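Long-range contacts in alpha-glucosidase ([Eubacterium] rectale, PDB 6PNR), which is a family 31 glycoside hydrolase that probably acts as a sulfoquinovosidase, cleaving alpha-linked sulfoquinovose from sulfolipid-derived glycosides: residues D7-Q11 with L20-K24; E16-L20 with F104-D109; A66-R70 with K80-D84; S184-A188 with M409-H414; Y580-K585 with Y615-W621. One frame throughout, in Å; residues are numbered along the deposited sequence.

Contact 1 (D7-Q11 with L20-K24); sequences DNEFQ and LEHSK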
# COMPACT_ATOMS: atom_id res chain seq x y z
N ASP A 7 -14.53 9.63 -41.28
CA ASP A 7 -15.11 10.64 -40.40
C ASP A 7 -15.35 10.14 -38.98
O ASP A 7 -15.50 10.95 -38.07
CB ASP A 7 -16.43 11.15 -40.99
CG ASP A 7 -16.23 12.26 -42.00
OD1 ASP A 7 -15.10 12.78 -42.10
OD2 ASP A 7 -17.22 12.62 -42.69
N ASN A 8 -15.38 8.82 -38.78
CA ASN A 8 -15.78 8.25 -37.50
C ASN A 8 -14.74 7.29 -36.93
O ASN A 8 -15.04 6.60 -35.95
CB ASN A 8 -17.12 7.51 -37.65
CG ASN A 8 -18.05 8.19 -38.66
OD1 ASN A 8 -18.68 9.20 -38.35
ND2 ASN A 8 -18.12 7.62 -39.87
N GLU A 9 -13.55 7.23 -37.51
CA GLU A 9 -12.58 6.23 -37.09
C GLU A 9 -11.19 6.55 -37.63
O GLU A 9 -11.02 6.81 -38.83
CB GLU A 9 -13.01 4.84 -37.54
CG GLU A 9 -12.10 3.71 -37.08
CD GLU A 9 -12.69 2.33 -37.32
OE1 GLU A 9 -13.85 2.25 -37.80
OE2 GLU A 9 -12.00 1.33 -37.03
N PHE A 10 -10.19 6.54 -36.75
CA PHE A 10 -8.79 6.69 -37.12
C PHE A 10 -8.05 5.40 -36.77
O PHE A 10 -8.35 4.76 -35.76
CB PHE A 10 -8.17 7.89 -36.39
CG PHE A 10 -6.67 7.87 -36.38
CD1 PHE A 10 -5.96 8.28 -37.48
CD2 PHE A 10 -5.97 7.44 -35.26
CE1 PHE A 10 -4.57 8.26 -37.48
CE2 PHE A 10 -4.59 7.41 -35.25
CZ PHE A 10 -3.89 7.83 -36.37
N GLN A 11 -7.10 5.03 -37.62
CA GLN A 11 -6.33 3.81 -37.41
C GLN A 11 -4.90 4.01 -37.88
O GLN A 11 -4.65 4.72 -38.87
CB GLN A 11 -6.94 2.61 -38.14
CG GLN A 11 -8.24 2.08 -37.56
CD GLN A 11 -8.76 0.88 -38.33
OE1 GLN A 11 -9.05 -0.17 -37.74
NE2 GLN A 11 -8.90 1.03 -39.64
N LEU A 20 -2.82 1.78 -33.39
CA LEU A 20 -3.65 2.86 -32.89
C LEU A 20 -5.05 2.74 -33.45
O LEU A 20 -5.24 2.36 -34.61
CB LEU A 20 -3.09 4.25 -33.26
CG LEU A 20 -1.80 4.73 -32.60
CD1 LEU A 20 -1.54 6.18 -32.95
CD2 LEU A 20 -1.85 4.54 -31.08
N GLU A 21 -6.04 3.07 -32.62
CA GLU A 21 -7.42 3.10 -33.09
C GLU A 21 -8.20 4.12 -32.28
O GLU A 21 -8.02 4.21 -31.06
CB GLU A 21 -8.09 1.73 -32.98
CG GLU A 21 -9.54 1.73 -33.45
CD GLU A 21 -10.22 0.39 -33.26
OE1 GLU A 21 -9.52 -0.60 -32.94
OE2 GLU A 21 -11.46 0.32 -33.43
N HIS A 22 -9.04 4.89 -32.96
CA HIS A 22 -10.08 5.68 -32.31
C HIS A 22 -11.40 5.43 -33.01
O HIS A 22 -11.55 5.79 -34.18
CB HIS A 22 -9.78 7.17 -32.31
CG HIS A 22 -10.87 7.98 -31.67
ND1 HIS A 22 -10.88 8.27 -30.32
CD2 HIS A 22 -12.01 8.50 -32.18
CE1 HIS A 22 -11.97 8.96 -30.04
NE2 HIS A 22 -12.67 9.11 -31.15
N SER A 23 -12.34 4.83 -32.30
CA SER A 23 -13.73 4.76 -32.71
C SER A 23 -14.58 5.08 -31.50
O SER A 23 -14.07 5.23 -30.38
CB SER A 23 -14.09 3.39 -33.29
OG SER A 23 -13.74 2.35 -32.40
N LYS A 24 -15.90 5.20 -31.70
CA LYS A 24 -16.76 5.37 -30.54
C LYS A 24 -16.70 4.16 -29.62
O LYS A 24 -16.79 4.31 -28.40
CB LYS A 24 -18.20 5.65 -30.97
CG LYS A 24 -19.05 6.24 -29.84
CD LYS A 24 -20.46 6.63 -30.29
CE LYS A 24 -21.35 5.41 -30.48
NZ LYS A 24 -22.76 5.79 -30.75
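Phe-10 is the residue most buried here, followed by Leu-20 and His-22, and all three belong to the antiparallel hairpin of strands 10-14 and 17-22. Phe-10 and His-22 form a hydrogen-bonded pair: Phe-10 N donates to His-22 O (3.0 Å) and His-22 N to Phe-10 O (2.9 Å), while their side chains leave the sheet on the same face. Leu-20 CD1 meets the edge of the Phe-10 ring at CE2, 4.0 Å away. ND1 of His-22 is hydrogen-bonded to Met-28 N, and the ring meets Phe-73 edge-to-face. Next along, Gln-11 and Glu-21 make a non-hydrogen-bonded pair on the other face, where CG of Gln-11 lies 4.3 Å from CG of Glu-21. Glu-9 OE2 comes within 3.8 Å of Glu-21 OE2, two like charges. Ser-23 OG donates to Glu-21 OE2 (3.2 Å) and is also hydrogen-bonded to Arg-26 N. Cohesion therefore comes from the backbone bonds and the apolar contact of Phe-10 with Leu-20, the acidic side chains adding no mutual attraction.

Contact 2 (E16-L20 with F104-D109); sequences EKRIL and FRVAAD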
# COMPACT_ATOMS: atom_id res chain seq x y z
N GLU A 16 0.97 -5.13 -40.89
CA GLU A 16 -0.44 -5.51 -40.85
C GLU A 16 -0.97 -5.60 -39.43
O GLU A 16 -2.02 -6.21 -39.20
CB GLU A 16 -0.64 -6.83 -41.59
CG GLU A 16 -0.25 -6.77 -43.06
CD GLU A 16 0.05 -8.14 -43.64
OE1 GLU A 16 -0.71 -9.09 -43.34
OE2 GLU A 16 1.06 -8.27 -44.37
N LYS A 17 -0.28 -4.99 -38.47
CA LYS A 17 -0.71 -4.97 -37.07
C LYS A 17 -1.20 -3.56 -36.74
O LYS A 17 -0.46 -2.59 -36.90
CB LYS A 17 0.43 -5.39 -36.15
CG LYS A 17 0.01 -6.23 -34.95
CD LYS A 17 0.97 -7.39 -34.77
CE LYS A 17 0.58 -8.28 -33.59
NZ LYS A 17 1.42 -9.51 -33.52
N ARG A 18 -2.44 -3.47 -36.27
CA ARG A 18 -3.02 -2.19 -35.88
C ARG A 18 -2.45 -1.79 -34.52
O ARG A 18 -2.59 -2.54 -33.54
CB ARG A 18 -4.54 -2.30 -35.83
CG ARG A 18 -5.27 -0.97 -35.71
CD ARG A 18 -6.79 -1.15 -35.66
NE ARG A 18 -7.21 -2.06 -34.60
CZ ARG A 18 -7.62 -3.31 -34.81
NH1 ARG A 18 -7.68 -3.78 -36.05
NH2 ARG A 18 -7.99 -4.08 -33.79
N ILE A 19 -1.82 -0.62 -34.44
CA ILE A 19 -1.29 -0.14 -33.17
C ILE A 19 -2.07 1.03 -32.59
O ILE A 19 -1.99 1.26 -31.37
CB ILE A 19 0.21 0.22 -33.27
CG1 ILE A 19 0.43 1.40 -34.19
CG2 ILE A 19 1.04 -0.98 -33.72
CD1 ILE A 19 1.82 2.00 -34.06
N LEU A 20 -2.82 1.78 -33.39
CA LEU A 20 -3.65 2.86 -32.89
C LEU A 20 -5.05 2.74 -33.45
O LEU A 20 -5.24 2.36 -34.61
CB LEU A 20 -3.09 4.25 -33.26
CG LEU A 20 -1.80 4.73 -32.60
CD1 LEU A 20 -1.54 6.18 -32.95
CD2 LEU A 20 -1.85 4.54 -31.08
N PHE A 104 -3.77 8.17 -23.06
CA PHE A 104 -3.61 7.81 -24.46
C PHE A 104 -3.55 6.29 -24.55
O PHE A 104 -2.74 5.65 -23.86
CB PHE A 104 -2.33 8.43 -25.04
CG PHE A 104 -2.15 8.20 -26.52
CD1 PHE A 104 -2.74 9.05 -27.44
CD2 PHE A 104 -1.39 7.14 -26.98
CE1 PHE A 104 -2.59 8.83 -28.80
CE2 PHE A 104 -1.23 6.92 -28.34
CZ PHE A 104 -1.83 7.77 -29.25
N ARG A 105 -4.39 5.71 -25.40
CA ARG A 105 -4.42 4.26 -25.55
C ARG A 105 -3.72 3.79 -26.81
O ARG A 105 -3.82 4.41 -27.87
CB ARG A 105 -5.86 3.76 -25.53
CG ARG A 105 -6.46 3.86 -24.14
CD ARG A 105 -7.63 2.96 -24.02
NE ARG A 105 -8.13 2.89 -22.66
CZ ARG A 105 -9.23 2.22 -22.34
NH1 ARG A 105 -9.90 1.59 -23.29
NH2 ARG A 105 -9.64 2.18 -21.09
N VAL A 106 -3.01 2.69 -26.68
CA VAL A 106 -2.33 2.03 -27.79
C VAL A 106 -2.92 0.64 -27.94
O VAL A 106 -3.01 -0.11 -26.96
CB VAL A 106 -0.81 1.94 -27.55
CG1 VAL A 106 -0.16 1.20 -28.67
CG2 VAL A 106 -0.21 3.32 -27.38
N ALA A 107 -3.31 0.29 -29.17
CA ALA A 107 -3.88 -1.02 -29.43
C ALA A 107 -2.84 -2.11 -29.17
O ALA A 107 -1.67 -1.98 -29.53
CB ALA A 107 -4.38 -1.10 -30.87
N ALA A 108 -3.28 -3.21 -28.56
CA ALA A 108 -2.37 -4.28 -28.21
C ALA A 108 -3.10 -5.61 -28.28
O ALA A 108 -4.32 -5.66 -28.40
CB ALA A 108 -1.78 -4.07 -26.81
N ASP A 109 -2.34 -6.70 -28.21
CA ASP A 109 -2.93 -8.02 -28.10
C ASP A 109 -2.24 -8.78 -26.97
O ASP A 109 -1.20 -8.36 -26.45
CB ASP A 109 -2.85 -8.79 -29.43
CG ASP A 109 -1.43 -9.03 -29.91
OD1 ASP A 109 -0.51 -9.17 -29.08
OD2 ASP A 109 -1.23 -9.08 -31.14
O HOH W 1 2.06 -10.08 -30.26
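This is a strand-to-strand contact between two beta-sheets of the N-terminal part of the chain: strand 17-22, at the margin of the small sheet that opens the chain, runs against the end of strand 101-107 in a six-stranded antiparallel sheet. A classic beta bulge shapes the meeting point, since Ile-19 and Leu-20 both face Leu-12 on the neighbouring strand of the hairpin. The segments 17-20 and 104-107 are almost exactly antiparallel (177°), with axes 4.5 Å apart at their closest. A single backbone hydrogen bond joins them, from Ala-107 N to Ile-19 O at 2.7 Å, and the methyl CB of Ala-107 packs 3.5 Å from Arg-18 O.

Around that bond packing is largely apolar. Leu-20 starts with its CA-to-CB bond pointing away, yet its end returns, so that CD2 lies 3.7 Å from Phe-104 CE2 and 4.2 Å from Val-106 CG2. Ile-211 of strand 208-213 packs on Ile-19 and Leu-20 as well. Arg-105 turns elsewhere, to a salt bridge with Glu-199 and a hydrogen bond to Tyr-50 of the second subunit. At the exposed end the chemistry becomes ionic: Lys-17 NZ forms a salt bridge with Asp-109 OD2 at 3.6 Å, and a water that donates to Asp-109 OD1 at 3.0 Å also receives a weak bond from Lys-17 NZ at 3.4 Å.

Contact 3 (A66-R70 with K80-D84); sequences ADTVR and KIKCD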
# COMPACT_ATOMS: atom_id res chain seq x y z
N ALA A 66 -2.03 16.87 -47.61
CA ALA A 66 -1.11 15.97 -48.28
C ALA A 66 -0.23 15.23 -47.28
O ALA A 66 -0.03 14.01 -47.39
CB ALA A 66 -0.24 16.74 -49.28
N ASP A 67 0.28 15.93 -46.27
CA ASP A 67 1.22 15.35 -45.32
C ASP A 67 0.62 15.08 -43.95
O ASP A 67 1.16 14.25 -43.21
CB ASP A 67 2.44 16.27 -45.15
CG ASP A 67 3.24 16.42 -46.43
OD1 ASP A 67 2.82 17.20 -47.31
OD2 ASP A 67 4.29 15.75 -46.56
N THR A 68 -0.47 15.76 -43.58
CA THR A 68 -0.96 15.74 -42.22
C THR A 68 -2.42 15.28 -42.17
O THR A 68 -3.17 15.45 -43.14
CB THR A 68 -0.84 17.12 -41.56
OG1 THR A 68 -1.95 17.93 -41.94
CG2 THR A 68 0.44 17.82 -42.00
N VAL A 69 -2.80 14.70 -41.04
CA VAL A 69 -4.18 14.37 -40.72
C VAL A 69 -4.51 15.08 -39.42
O VAL A 69 -3.81 14.90 -38.42
CB VAL A 69 -4.40 12.85 -40.59
CG1 VAL A 69 -5.79 12.56 -40.01
CG2 VAL A 69 -4.21 12.16 -41.94
N ARG A 70 -5.56 15.90 -39.44
CA ARG A 70 -5.97 16.65 -38.26
C ARG A 70 -7.24 16.04 -37.69
O ARG A 70 -8.27 15.99 -38.37
CB ARG A 70 -6.17 18.13 -38.59
CG ARG A 70 -6.56 18.97 -37.37
CD ARG A 70 -6.93 20.42 -37.72
NE ARG A 70 -5.79 21.21 -38.17
CZ ARG A 70 -5.59 21.59 -39.42
NH1 ARG A 70 -6.47 21.27 -40.37
NH2 ARG A 70 -4.52 22.30 -39.74
N LYS A 80 -2.56 16.55 -34.57
CA LYS A 80 -1.98 16.62 -35.91
C LYS A 80 -1.04 15.44 -36.10
O LYS A 80 -0.01 15.34 -35.43
CB LYS A 80 -1.21 17.93 -36.12
CG LYS A 80 -2.02 19.14 -36.55
CD LYS A 80 -1.13 20.11 -37.33
CE LYS A 80 -1.38 21.58 -36.96
NZ LYS A 80 -2.73 22.07 -37.34
N ILE A 81 -1.39 14.55 -37.03
CA ILE A 81 -0.69 13.30 -37.25
C ILE A 81 0.05 13.38 -38.58
O ILE A 81 -0.55 13.67 -39.62
CB ILE A 81 -1.67 12.12 -37.24
CG1 ILE A 81 -2.50 12.17 -35.95
CG2 ILE A 81 -0.94 10.79 -37.42
CD1 ILE A 81 -3.62 11.19 -35.90
N LYS A 82 1.36 13.13 -38.55
CA LYS A 82 2.20 13.18 -39.75
C LYS A 82 3.06 11.93 -39.80
O LYS A 82 3.78 11.64 -38.84
CB LYS A 82 3.08 14.44 -39.73
CG LYS A 82 2.29 15.70 -40.01
CD LYS A 82 2.50 16.78 -38.96
CE LYS A 82 3.66 17.70 -39.32
NZ LYS A 82 3.74 18.86 -38.37
N CYS A 83 3.01 11.20 -40.92
CA CYS A 83 3.65 9.90 -40.98
C CYS A 83 4.62 9.80 -42.16
O CYS A 83 4.54 10.55 -43.13
CB CYS A 83 2.63 8.77 -41.06
SG CYS A 83 1.82 8.43 -39.47
N ASP A 84 5.55 8.85 -42.02
CA ASP A 84 6.51 8.44 -43.04
C ASP A 84 6.46 6.92 -43.17
O ASP A 84 5.57 6.27 -42.62
CB ASP A 84 7.94 8.87 -42.68
CG ASP A 84 8.10 10.38 -42.66
OD1 ASP A 84 7.25 11.08 -43.25
OD2 ASP A 84 9.09 10.86 -42.05
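Asp-67 comes first, its carbonyl O 3.7 Å from Lys-82 CG as the chain enters the strand. At Thr-68 the methyl CG2 packs 3.4 Å from Lys-82 CG, and CA makes a CA-H...O contact of 3.3 Å with Ile-81 O; its hydroxyl OG1 is hydrogen-bonded to Thr-65. Val-69 supplies the two backbone bonds of the pair: Val-69 N to Ile-81 O is 2.9 Å and Ile-81 N to Val-69 O is 2.8 Å. They belong to the beta hairpin of strands 68-73 and 77-83, whose parts 68-70 and 80-83 run antiparallel at 157°, within an eight-stranded sheet. Both side chains of the pair lie on one face, with Val-69 CB 4.4 Å from Ile-81 CB, and Ile-81 also packs on Ile-3. Further along its strand, Cys-83 is joined by a disulfide to Cys-88 of strand 87-94. Arg-70, on the opposite face from Val-69, sits beside Lys-80 in a non-hydrogen-bonded pair, and its guanidinium NH2 is 3.0 Å from Lys-80 NZ, two donors of like charge.

Contact 4 (S184-A188 with M409-H414); sequences STAYA and MIEHNH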
# COMPACT_ATOMS: atom_id res chain seq x y z
N SER A 184 7.15 14.61 -22.85
CA SER A 184 6.70 15.32 -21.66
C SER A 184 7.58 14.90 -20.50
O SER A 184 8.02 13.75 -20.42
CB SER A 184 5.23 15.01 -21.35
OG SER A 184 4.86 15.54 -20.09
N THR A 185 7.84 15.83 -19.58
CA THR A 185 8.50 15.47 -18.33
C THR A 185 7.54 15.54 -17.16
O THR A 185 7.98 15.53 -16.00
CB THR A 185 9.73 16.35 -18.08
OG1 THR A 185 9.32 17.69 -17.79
CG2 THR A 185 10.67 16.33 -19.29
N ALA A 186 6.23 15.58 -17.43
CA ALA A 186 5.26 15.50 -16.35
C ALA A 186 5.30 14.11 -15.72
O ALA A 186 5.88 13.17 -16.27
CB ALA A 186 3.85 15.79 -16.87
N TYR A 187 4.71 14.00 -14.53
CA TYR A 187 4.38 12.68 -14.00
C TYR A 187 3.61 11.91 -15.06
O TYR A 187 2.73 12.46 -15.73
CB TYR A 187 3.53 12.80 -12.73
CG TYR A 187 3.16 11.47 -12.09
CD1 TYR A 187 2.08 10.73 -12.56
CD2 TYR A 187 3.90 10.96 -11.03
CE1 TYR A 187 1.73 9.50 -11.97
CE2 TYR A 187 3.56 9.74 -10.43
CZ TYR A 187 2.48 9.03 -10.91
OH TYR A 187 2.14 7.82 -10.33
N ALA A 188 3.96 10.64 -15.23
CA ALA A 188 3.21 9.76 -16.10
C ALA A 188 3.06 8.40 -15.42
O ALA A 188 3.71 8.11 -14.42
CB ALA A 188 3.87 9.60 -17.48
N MET A 409 6.15 20.29 -10.73
CA MET A 409 5.54 19.05 -11.22
C MET A 409 6.02 18.70 -12.62
O MET A 409 5.90 17.54 -13.04
CB MET A 409 4.02 19.17 -11.19
CG MET A 409 3.41 19.23 -9.78
SD MET A 409 3.73 17.74 -8.82
CE MET A 409 2.94 16.48 -9.82
N ILE A 410 6.58 19.66 -13.34
CA ILE A 410 7.15 19.43 -14.66
C ILE A 410 8.67 19.36 -14.61
O ILE A 410 9.28 18.55 -15.31
CB ILE A 410 6.69 20.54 -15.63
CG1 ILE A 410 5.16 20.58 -15.74
CG2 ILE A 410 7.37 20.39 -17.00
CD1 ILE A 410 4.53 19.33 -16.30
N GLU A 411 9.30 20.20 -13.78
CA GLU A 411 10.76 20.23 -13.73
C GLU A 411 11.37 19.09 -12.92
O GLU A 411 12.57 18.83 -13.08
CB GLU A 411 11.24 21.57 -13.17
CG GLU A 411 10.83 22.77 -14.00
CD GLU A 411 11.67 22.94 -15.24
OE1 GLU A 411 12.32 21.96 -15.68
OE2 GLU A 411 11.70 24.07 -15.78
N HIS A 412 10.59 18.43 -12.06
CA HIS A 412 11.13 17.34 -11.25
C HIS A 412 11.79 16.27 -12.11
O HIS A 412 12.96 15.92 -11.88
CB HIS A 412 10.04 16.72 -10.38
CG HIS A 412 10.50 15.50 -9.65
ND1 HIS A 412 11.11 15.55 -8.41
CD2 HIS A 412 10.49 14.19 -10.01
CE1 HIS A 412 11.44 14.33 -8.03
NE2 HIS A 412 11.07 13.49 -8.98
N ASN A 413 11.07 15.75 -13.11
CA ASN A 413 11.65 14.73 -13.98
C ASN A 413 12.66 15.33 -14.94
O ASN A 413 13.46 14.59 -15.52
CB ASN A 413 10.57 14.01 -14.78
CG ASN A 413 9.74 13.06 -13.93
OD1 ASN A 413 10.20 12.56 -12.90
ND2 ASN A 413 8.52 12.78 -14.38
N HIS A 414 12.61 16.65 -15.14
CA HIS A 414 13.55 17.30 -16.03
C HIS A 414 14.93 17.41 -15.40
O HIS A 414 15.93 17.45 -16.12
CB HIS A 414 13.05 18.70 -16.40
CG HIS A 414 13.78 19.32 -17.55
ND1 HIS A 414 13.77 20.67 -17.79
CD2 HIS A 414 14.53 18.76 -18.53
CE1 HIS A 414 14.49 20.93 -18.87
NE2 HIS A 414 14.96 19.79 -19.34
O HOH W 2 8.42 16.25 -13.36
O HOH W 3 3.54 16.14 -13.38
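The 184-188 loop has no regular secondary structure, and it passes obliquely across the start of helix 408-429, bringing Thr-185 CA within 5.4 Å of Asn-413 CA and Ala-186 CA within 4.7 Å of Ile-410 CA. The loop opens with an ST turn, Ser-184 OG accepting from Ala-186 N at 3.0 Å; the helix belongs to the TIM-barrel domain, whereas the loop connects strands 178-182 and 188-194, so the contact joins the beta-rich N-terminal part to the barrel. Thr-185 is the main side chain here, pointing toward the helix and donating from OG1 to Ile-410 O at 2.6 Å. Ala-186 CB packs on Ile-410 CD1 at 3.6 Å. Asn-413 ND2 gives weak hydrogen bonds to Thr-185 O (3.2 Å) and Ala-186 O (3.3 Å), while its amide is better served by Ile-133 O and, through OD1, Thr-135 N, both beyond the loop. Two waters fill the gap between the backbones. One donates to Thr-185 O and Met-409 O, each at 2.8 Å, and accepts from Asn-413 N at 2.7 Å; the other accepts from Tyr-187 N at 2.7 Å and donates to Met-409 O at 2.8 Å.

Contact 5 (Y580-K585 with Y615-W621); sequences YESDAK and YLPQDEW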
# COMPACT_ATOMS: atom_id res chain seq x y z
N TYR A 580 18.52 -12.94 -31.52
CA TYR A 580 17.77 -14.16 -31.80
C TYR A 580 16.28 -13.82 -31.75
O TYR A 580 15.57 -14.19 -30.81
CB TYR A 580 18.14 -15.26 -30.80
CG TYR A 580 19.63 -15.51 -30.80
CD1 TYR A 580 20.22 -16.31 -31.77
CD2 TYR A 580 20.45 -14.92 -29.85
CE1 TYR A 580 21.58 -16.54 -31.79
CE2 TYR A 580 21.82 -15.14 -29.85
CZ TYR A 580 22.38 -15.95 -30.83
OH TYR A 580 23.74 -16.17 -30.86
N GLU A 581 15.82 -13.09 -32.77
CA GLU A 581 14.47 -12.53 -32.70
C GLU A 581 13.37 -13.57 -32.82
O GLU A 581 12.22 -13.28 -32.48
CB GLU A 581 14.28 -11.47 -33.78
CG GLU A 581 15.25 -10.33 -33.68
CD GLU A 581 14.82 -9.14 -34.49
OE1 GLU A 581 13.76 -9.24 -35.13
OE2 GLU A 581 15.53 -8.11 -34.48
N SER A 582 13.68 -14.77 -33.32
CA SER A 582 12.69 -15.82 -33.46
C SER A 582 12.59 -16.71 -32.23
O SER A 582 11.75 -17.62 -32.20
CB SER A 582 13.01 -16.70 -34.69
OG SER A 582 13.11 -15.90 -35.85
N ASP A 583 13.44 -16.49 -31.23
CA ASP A 583 13.51 -17.35 -30.05
C ASP A 583 12.48 -16.84 -29.04
O ASP A 583 12.64 -15.76 -28.48
CB ASP A 583 14.92 -17.35 -29.48
CG ASP A 583 15.12 -18.41 -28.41
OD1 ASP A 583 14.18 -18.65 -27.63
OD2 ASP A 583 16.22 -18.99 -28.36
N ALA A 584 11.42 -17.63 -28.82
CA ALA A 584 10.33 -17.18 -27.97
C ALA A 584 10.79 -16.99 -26.52
O ALA A 584 10.35 -16.06 -25.84
CB ALA A 584 9.17 -18.16 -28.03
N LYS A 585 11.66 -17.89 -26.04
CA LYS A 585 12.13 -17.77 -24.66
C LYS A 585 13.00 -16.53 -24.47
O LYS A 585 13.05 -15.98 -23.37
CB LYS A 585 12.92 -19.02 -24.26
CG LYS A 585 12.07 -20.29 -24.16
CD LYS A 585 12.91 -21.48 -23.71
CE LYS A 585 12.10 -22.77 -23.74
NZ LYS A 585 12.90 -23.94 -23.25
N TYR A 615 20.05 -20.80 -20.13
CA TYR A 615 19.39 -21.00 -21.40
C TYR A 615 20.23 -20.37 -22.50
O TYR A 615 20.48 -19.16 -22.48
CB TYR A 615 17.98 -20.41 -21.43
CG TYR A 615 17.40 -20.49 -22.83
CD1 TYR A 615 16.81 -21.66 -23.29
CD2 TYR A 615 17.49 -19.41 -23.71
CE1 TYR A 615 16.31 -21.76 -24.57
CE2 TYR A 615 16.99 -19.50 -25.01
CZ TYR A 615 16.40 -20.68 -25.43
OH TYR A 615 15.89 -20.79 -26.70
N LEU A 616 20.66 -21.18 -23.48
CA LEU A 616 21.37 -20.67 -24.64
C LEU A 616 20.45 -20.68 -25.86
O LEU A 616 19.79 -21.69 -26.13
CB LEU A 616 22.61 -21.51 -24.94
CG LEU A 616 23.76 -21.49 -23.95
CD1 LEU A 616 24.86 -22.43 -24.42
CD2 LEU A 616 24.30 -20.07 -23.79
N PRO A 617 20.37 -19.58 -26.61
CA PRO A 617 19.69 -19.62 -27.91
C PRO A 617 20.42 -20.56 -28.86
O PRO A 617 21.58 -20.90 -28.67
CB PRO A 617 19.76 -18.17 -28.40
CG PRO A 617 20.03 -17.35 -27.15
CD PRO A 617 20.84 -18.23 -26.26
N GLN A 618 19.70 -20.97 -29.92
CA GLN A 618 20.25 -21.86 -30.93
C GLN A 618 21.42 -21.23 -31.68
O GLN A 618 21.23 -20.30 -32.47
CB GLN A 618 19.17 -22.27 -31.95
CG GLN A 618 18.06 -23.12 -31.37
CD GLN A 618 18.52 -24.52 -30.98
OE1 GLN A 618 19.24 -25.18 -31.73
NE2 GLN A 618 18.12 -24.96 -29.79
N ASP A 619 22.62 -21.74 -31.45
CA ASP A 619 23.84 -21.21 -32.05
C ASP A 619 24.97 -22.13 -31.63
O ASP A 619 24.78 -23.04 -30.82
CB ASP A 619 24.10 -19.76 -31.62
CG ASP A 619 24.85 -18.96 -32.66
OD1 ASP A 619 25.64 -19.57 -33.42
OD2 ASP A 619 24.64 -17.74 -32.73
N GLU A 620 26.16 -21.88 -32.17
CA GLU A 620 27.35 -22.66 -31.82
C GLU A 620 28.09 -21.94 -30.69
O GLU A 620 28.78 -20.95 -30.93
CB GLU A 620 28.24 -22.86 -33.04
CG GLU A 620 27.61 -23.78 -34.05
CD GLU A 620 27.34 -25.15 -33.45
OE1 GLU A 620 28.31 -25.92 -33.27
OE2 GLU A 620 26.16 -25.44 -33.13
N TRP A 621 27.97 -22.47 -29.47
CA TRP A 621 28.49 -21.82 -28.28
C TRP A 621 29.64 -22.61 -27.67
O TRP A 621 29.67 -23.84 -27.73
CB TRP A 621 27.40 -21.66 -27.22
CG TRP A 621 26.26 -20.76 -27.58
CD1 TRP A 621 24.99 -21.15 -27.92
CD2 TRP A 621 26.26 -19.33 -27.59
NE1 TRP A 621 24.21 -20.05 -28.16
CE2 TRP A 621 24.96 -18.92 -27.96
CE3 TRP A 621 27.23 -18.35 -27.33
CZ2 TRP A 621 24.60 -17.57 -28.08
CZ3 TRP A 621 26.88 -17.01 -27.46
CH2 TRP A 621 25.57 -16.63 -27.83
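At the end of strand 611-616, Tyr-615 OH donates a very short hydrogen bond to Asp-583 OD2, 2.5 Å away. The aliphatic part of Lys-585 lies over a face of the Tyr-615 ring in a CH-pi contact, with Lys-585 CB 4.3 Å from the ring centroid. With the roles reversed, Pro-617 CB sits 3.7 Å from the centroid of the Tyr-580 ring and 15° off the normal, squarely over the face. Pro-617 CB also lies 3.6 Å from Asp-583 OD2. The backbone O of Gln-618 is 3.8 Å from Tyr-580 CE1. Asp-619 then takes up the other tyrosine hydroxyl, Tyr-580 OH donating to Asp-619 OD2 at 2.6 Å, while Asp-619 OD1 accepts from Glu-620 N at 2.7 Å. Trp-621 closes the segment, its CZ2 3.2 Å from Tyr-580 OH and its NE1 donating to Pro-617 O at 2.8 Å, which folds the loop back on itself.

The 580-583 type I turn thus presents Tyr-580 and Asp-583 to the link from strand 611-616, paired with 633-638, to strand 621-623 of the six-stranded sheet in the C-terminal domain. Behind that link, Leu-600 of strand 599-601 packs on Pro-617 and Trp-621, and Phe-647 of strand 646-649 on Trp-621.

How the contacts relate
All five contacts are partly buried. Contacts 1, 2 and 3 lie together in the beta-rich N-terminal part, 1 and 3 farthest out, their centres about 37 and 34 Å from the chain's centre. Contacts 1 and 2 share Leu-20; contact 3 touches contact 1 through Phe-10 CZ and Ile-81 CD1, 3.4 Å apart. Contacts 1 and 3 each lie within a hairpin, held by a pair of backbone bonds; contact 2 joins separate sheets by one backbone bond, apolar packing and a salt bridge. Contact 4, its centre about 17 Å from the chain's centre, has no exposed touching residue and relies on helix carbonyls and waters. Contact 5, across the chain's centre from contact 4, uses tyrosine-aspartate bonds and CH-pi packing.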